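Local coordinates for lipoprotein (Colwellia psychrerythraea, PDB 3O0Y), which is of unknown function but belongs to a family placed in the MA clan of peptidases, and is probably anchored to the membrane as a lipoprotein, at residues 154-159 with 168-173; 435-440 with 485-490. All coordinates share one frame; numbering follows the deposited sequence.

Contact 1 (154-159 with 168-173); sequences NDQPIT and IVRLGQ
Gln156 and Arg170 alone make this contact, and both are buried. The polar part lies between the side-chain amide and the guanidinium group. The atom modelled as Gln156 NE2 is 2.9 Å from Arg170 NH1, but the amide is probably modelled turned over, so its N and O are not told apart here. The end of the amide meets the guanidinium at its edge, near its plane. The planes of the two groups stand 77° apart. Gln156 gets this far by stretching out, with CG anti to the backbone N (chi1 -174°) and the chain extended beyond it.

Helices 144-154 and 161-172 are joined by a short loop, which packs back on the second helix. Gln156 in this loop also rests on Asp166 and Tyr167 of that helix.

Van der Waals contact adds a little. The amide end of Gln156 also lies beside Arg170 CD, the last methylene before NE.

Further bonds fix the guanidinium: Arg170 NE donates to the backbone O of Asp67, and NH1 is hydrogen-bonded to Thr51 OG1. The arginine also packs on Ala47 and Leu48 of helix 47-53, while Gln156 touches Thr51 there.

Contact 2 (435-440 with 485-490); sequences LTYHEA and GMYEND
Tyr437 reaches from its helix with its phenol end against Met486 and one ring edge against Tyr487. Its OH lies 3.4 Å from Met486 CB, and its CZ is 3.8 Å from the same CB. The hydroxyl of Tyr487 comes in at the edge of the Tyr437 ring, near its plane, with OH 3.5 Å from Tyr437 CE2. The rings do not stack. The two tyrosines run side by side but point opposite ways, which brings Tyr487 OH to the CD2/CE2 edge of Tyr437. Bends at chi2 (-58°) and chi3 (111°) leave Met486 CB and CG against the Tyr437 hydroxyl end, while SD passes farther off, 4.0 Å from Tyr437 OH. An alanine in place of Tyr437 is likely to open a gap beside Met486 CB and leave the Tyr487 hydroxyl without the ring edge it rests on.

Backbone turns set the loop. Gly485 ends helix 467-483 in a Schellman motif and starts a type I turn, closed by Glu488 N to Gly485 O at 3.2 Å. Lys433, from the helix of Tyr437, bonds to Met486 O and forms a salt bridge with Asp490 OD2.

Tyr437 also packs on Ala481 of helix 467-483 and Val370 of helix 353-373, while strand 416-419 lies against Leu435 of its own helix.

The touching residues of both contacts are buried. Their centres lie about 23 and 21 Å from the centre of the chain, so neither is at the middle of the fold and neither is a surface contact. They share no helix or strand. Contact 1 is local, tying a loop to the helix that follows it. Contact 2 joins parts 45 residues apart at the closest ends. Contact 1 is polar, a charged group met by an amide, whereas contact 2 is largely apolar and aromatic. Segment 435-440 also carries His438 and Glu439, which do not touch 485-490. With His444 and His445 they resemble, but do not match, the HExxH of MA-clan peptidases; a metal role is only a possibility.

Contact 1 (154-159 with 168-173)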
loop_
_atom_site.group_PDB
_atom_site.type_symbol
_atom_site.label_atom_id
_atom_site.label_comp_id
_atom_site.label_asym_id
_atom_site.label_seq_id
_atom_site.Cartn_x
_atom_site.Cartn_y
_atom_site.Cartn_z
ATOM N N ASN A 154 6.451 7.896 -12.896
ATOM C CA ASN A 154 5.182 7.288 -13.288
ATOM C C ASN A 154 4.008 8.210 -13.362
ATOM O O ASN A 154 3.126 8.021 -14.185
ATOM C CB ASN A 154 4.887 6.122 -12.312
ATOM C CG ASN A 154 5.779 4.952 -12.617
ATOM O OD1 ASN A 154 5.515 4.204 -13.579
ATOM N ND2 ASN A 154 6.903 4.871 -11.933
ATOM N N ASP A 155 3.871 9.074 -12.376
ATOM C CA ASP A 155 2.659 9.828 -12.201
ATOM C C ASP A 155 2.768 11.274 -12.650
ATOM O O ASP A 155 1.769 11.904 -12.936
ATOM C CB ASP A 155 2.293 9.826 -10.710
ATOM C CG ASP A 155 2.100 8.412 -10.162
ATOM O OD1 ASP A 155 1.274 7.671 -10.717
ATOM O OD2 ASP A 155 2.742 8.097 -9.135
ATOM N N GLN A 156 3.968 11.826 -12.680
ATOM C CA GLN A 156 4.129 13.217 -13.039
ATOM C C GLN A 156 3.998 13.407 -14.545
ATOM O O GLN A 156 4.715 12.782 -15.312
ATOM C CB GLN A 156 5.503 13.688 -12.565
ATOM C CG GLN A 156 5.711 15.170 -12.767
ATOM C CD GLN A 156 6.895 15.783 -12.064
ATOM O OE1 GLN A 156 7.402 16.847 -12.503
ATOM N NE2 GLN A 156 7.274 15.235 -10.966
ATOM N N PRO A 157 3.070 14.263 -14.985
ATOM C CA PRO A 157 2.898 14.385 -16.450
ATOM C C PRO A 157 4.069 15.069 -17.102
ATOM O O PRO A 157 4.613 15.974 -16.526
ATOM C CB PRO A 157 1.677 15.288 -16.584
ATOM C CG PRO A 157 1.577 16.006 -15.311
ATOM C CD PRO A 157 2.146 15.134 -14.233
ATOM N N ILE A 158 4.441 14.633 -18.318
ATOM C CA ILE A 158 5.404 15.354 -19.125
ATOM C C ILE A 158 4.829 15.493 -20.514
ATOM O O ILE A 158 5.110 14.675 -21.389
ATOM C CB ILE A 158 6.787 14.666 -19.129
ATOM C CG1 ILE A 158 7.315 14.564 -17.695
ATOM C CG2 ILE A 158 7.782 15.462 -19.929
ATOM C CD1 ILE A 158 8.430 13.639 -17.571
ATOM N N THR A 159 3.961 16.497 -20.711
ATOM C CA THR A 159 3.237 16.624 -21.960
ATOM C C THR A 159 3.398 18.004 -22.605
ATOM O O THR A 159 2.808 18.210 -23.644
ATOM C CB THR A 159 1.725 16.371 -21.774
ATOM O OG1 THR A 159 1.136 17.426 -21.012
ATOM C CG2 THR A 159 1.457 15.001 -21.052
ATOM N N ILE A 168 12.515 19.098 -14.138
ATOM C CA ILE A 168 13.877 19.571 -13.961
ATOM C C ILE A 168 14.071 20.275 -12.631
ATOM O O ILE A 168 15.072 20.057 -11.915
ATOM C CB ILE A 168 14.294 20.443 -15.190
ATOM C CG1 ILE A 168 14.483 19.514 -16.383
ATOM C CG2 ILE A 168 15.584 21.246 -14.911
ATOM C CD1 ILE A 168 14.376 20.253 -17.740
ATOM N N VAL A 169 13.123 21.140 -12.331
ATOM C CA VAL A 169 13.138 21.921 -11.098
ATOM C C VAL A 169 13.073 20.984 -9.864
ATOM O O VAL A 169 13.750 21.208 -8.852
ATOM C CB VAL A 169 12.026 22.941 -11.126
ATOM C CG1 VAL A 169 11.809 23.534 -9.762
ATOM C CG2 VAL A 169 12.394 24.028 -12.200
ATOM N N ARG A 170 12.256 19.945 -9.979
ATOM C CA ARG A 170 12.196 18.943 -8.892
ATOM C C ARG A 170 13.519 18.231 -8.690
ATOM O O ARG A 170 14.025 18.125 -7.544
ATOM C CB ARG A 170 11.036 17.964 -9.161
ATOM C CG ARG A 170 9.724 18.581 -8.685
ATOM C CD ARG A 170 8.580 17.555 -8.675
ATOM N NE ARG A 170 7.477 17.954 -7.788
ATOM C CZ ARG A 170 6.239 17.492 -7.888
ATOM N NH1 ARG A 170 5.925 16.566 -8.784
ATOM N NH2 ARG A 170 5.332 17.899 -7.022
ATOM N N LEU A 171 14.118 17.769 -9.796
ATOM C CA LEU A 171 15.443 17.106 -9.712
ATOM C C LEU A 171 16.516 17.969 -9.066
ATOM O O LEU A 171 17.347 17.472 -8.299
ATOM C CB LEU A 171 15.909 16.614 -11.101
ATOM C CG LEU A 171 15.065 15.550 -11.812
ATOM C CD1 LEU A 171 15.588 15.387 -13.232
ATOM C CD2 LEU A 171 15.003 14.228 -11.115
ATOM N N GLY A 172 16.466 19.277 -9.345
ATOM C CA GLY A 172 17.406 20.239 -8.821
ATOM C C GLY A 172 17.325 20.457 -7.349
ATOM O O GLY A 172 18.264 20.967 -6.764
ATOM N N GLN A 173 16.252 19.983 -6.718
ATOM C CA GLN A 173 16.109 20.131 -5.255
ATOM C C GLN A 173 16.488 18.877 -4.478
ATOM O O GLN A 173 16.263 18.791 -3.251
ATOM C CB GLN A 173 14.666 20.499 -4.974
ATOM C CG GLN A 173 14.316 21.882 -5.560
ATOM C CD GLN A 173 12.893 22.166 -5.415
ATOM O OE1 GLN A 173 12.086 21.966 -6.338
ATOM N NE2 GLN A 173 12.537 22.603 -4.227
#

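Contact 2 (435-440 with 485-490)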
loop_
_atom_site.group_PDB
_atom_site.type_symbol
_atom_site.label_atom_id
_atom_site.label_comp_id
_atom_site.label_asym_id
_atom_site.label_seq_id
_atom_site.Cartn_x
_atom_site.Cartn_y
_atom_site.Cartn_z
ATOM N N LEU A 435 -4.924 -13.308 -7.378
ATOM C CA LEU A 435 -4.148 -12.044 -7.422
ATOM C C LEU A 435 -4.931 -11.005 -8.199
ATOM O O LEU A 435 -5.000 -9.828 -7.819
ATOM C CB LEU A 435 -2.803 -12.273 -8.017
ATOM C CG LEU A 435 -1.913 -11.042 -8.126
ATOM C CD1 LEU A 435 -1.607 -10.560 -6.654
ATOM C CD2 LEU A 435 -0.640 -11.382 -8.903
ATOM N N THR A 436 -5.542 -11.451 -9.290
ATOM C CA THR A 436 -6.243 -10.557 -10.177
ATOM C C THR A 436 -7.542 -10.009 -9.536
ATOM O O THR A 436 -7.908 -8.799 -9.702
ATOM C CB THR A 436 -6.504 -11.233 -11.513
ATOM O OG1 THR A 436 -5.253 -11.564 -12.149
ATOM C CG2 THR A 436 -7.417 -10.412 -12.401
ATOM N N TYR A 437 -8.217 -10.863 -8.757
ATOM C CA TYR A 437 -9.348 -10.384 -7.992
ATOM C C TYR A 437 -8.985 -9.446 -6.908
ATOM O O TYR A 437 -9.700 -8.452 -6.641
ATOM C CB TYR A 437 -10.205 -11.556 -7.501
ATOM C CG TYR A 437 -10.651 -12.541 -8.569
ATOM C CD1 TYR A 437 -10.992 -12.151 -9.868
ATOM C CD2 TYR A 437 -10.689 -13.907 -8.304
ATOM C CE1 TYR A 437 -11.336 -13.038 -10.804
ATOM C CE2 TYR A 437 -11.095 -14.784 -9.231
ATOM C CZ TYR A 437 -11.401 -14.380 -10.490
ATOM O OH TYR A 437 -11.729 -15.321 -11.483
ATOM N N HIS A 438 -7.857 -9.704 -6.244
ATOM C CA HIS A 438 -7.352 -8.875 -5.203
ATOM C C HIS A 438 -6.964 -7.481 -5.676
ATOM O O HIS A 438 -7.379 -6.476 -5.051
ATOM C CB HIS A 438 -6.126 -9.549 -4.671
ATOM C CG HIS A 438 -5.475 -8.837 -3.530
ATOM N ND1 HIS A 438 -4.612 -7.796 -3.676
ATOM C CD2 HIS A 438 -5.682 -8.948 -2.187
ATOM C CE1 HIS A 438 -4.121 -7.439 -2.510
ATOM N NE2 HIS A 438 -4.825 -8.049 -1.570
ATOM N N GLU A 439 -6.282 -7.413 -6.821
ATOM C CA GLU A 439 -5.721 -6.141 -7.295
ATOM C C GLU A 439 -6.731 -5.304 -8.025
ATOM O O GLU A 439 -6.719 -4.049 -7.978
ATOM C CB GLU A 439 -4.475 -6.362 -8.121
ATOM C CG GLU A 439 -3.251 -7.034 -7.415
ATOM C CD GLU A 439 -2.664 -6.299 -6.268
ATOM O OE1 GLU A 439 -3.098 -5.207 -5.944
ATOM O OE2 GLU A 439 -1.735 -6.889 -5.678
ATOM N N ALA A 440 -7.548 -5.966 -8.805
ATOM C CA ALA A 440 -8.493 -5.282 -9.678
ATOM C C ALA A 440 -9.899 -5.371 -9.142
ATOM O O ALA A 440 -10.197 -4.620 -8.195
ATOM C CB ALA A 440 -8.311 -5.705 -11.128
ATOM N N GLY A 485 -18.652 -18.032 -7.913
ATOM C CA GLY A 485 -18.406 -19.150 -8.840
ATOM C C GLY A 485 -17.267 -18.956 -9.779
ATOM O O GLY A 485 -17.166 -19.721 -10.722
ATOM N N MET A 486 -16.281 -18.099 -9.420
ATOM C CA MET A 486 -15.158 -17.903 -10.308
ATOM C C MET A 486 -14.192 -19.121 -10.360
ATOM O O MET A 486 -13.309 -19.154 -11.221
ATOM C CB MET A 486 -14.397 -16.647 -9.936
ATOM C CG MET A 486 -15.180 -15.381 -10.215
ATOM S SD MET A 486 -15.711 -15.171 -12.029
ATOM C CE MET A 486 -17.254 -15.407 -11.608
ATOM N N TYR A 487 -14.301 -20.060 -9.399
ATOM C CA TYR A 487 -13.516 -21.269 -9.411
ATOM C C TYR A 487 -14.294 -22.530 -9.775
ATOM O O TYR A 487 -13.832 -23.645 -9.526
ATOM C CB TYR A 487 -12.767 -21.403 -8.075
ATOM C CG TYR A 487 -11.847 -20.225 -7.813
ATOM C CD1 TYR A 487 -10.576 -20.183 -8.376
ATOM C CD2 TYR A 487 -12.250 -19.169 -7.038
ATOM C CE1 TYR A 487 -9.763 -19.147 -8.170
ATOM C CE2 TYR A 487 -11.441 -18.085 -6.850
ATOM C CZ TYR A 487 -10.161 -18.104 -7.387
ATOM O OH TYR A 487 -9.326 -17.028 -7.170
ATOM N N GLU A 488 -15.432 -22.350 -10.404
ATOM C CA GLU A 488 -16.146 -23.485 -10.973
ATOM C C GLU A 488 -15.186 -24.286 -11.877
ATOM O O GLU A 488 -14.531 -23.734 -12.759
ATOM C CB GLU A 488 -17.388 -22.968 -11.733
ATOM C CG GLU A 488 -18.135 -24.104 -12.432
ATOM C CD GLU A 488 -19.251 -23.626 -13.445
ATOM O OE1 GLU A 488 -20.057 -24.502 -13.849
ATOM O OE2 GLU A 488 -19.303 -22.421 -13.859
ATOM N N ASN A 489 -15.119 -25.604 -11.678
ATOM C CA ASN A 489 -14.291 -26.447 -12.539
ATOM C C ASN A 489 -12.817 -26.008 -12.428
ATOM O O ASN A 489 -12.061 -26.142 -13.380
ATOM C CB ASN A 489 -14.793 -26.492 -13.973
ATOM C CG ASN A 489 -16.252 -27.003 -14.044
ATOM O OD1 ASN A 489 -16.674 -27.752 -13.179
ATOM N ND2 ASN A 489 -17.035 -26.490 -14.995
ATOM N N ASP A 490 -12.429 -25.482 -11.266
ATOM C CA ASP A 490 -11.075 -24.963 -11.096
ATOM C C ASP A 490 -10.496 -25.190 -9.710
ATOM O O ASP A 490 -10.216 -24.241 -8.964
ATOM C CB ASP A 490 -10.973 -23.500 -11.530
ATOM C CG ASP A 490 -9.532 -22.955 -11.578
ATOM O OD1 ASP A 490 -8.534 -23.714 -11.539
ATOM O OD2 ASP A 490 -9.397 -21.709 -11.683
#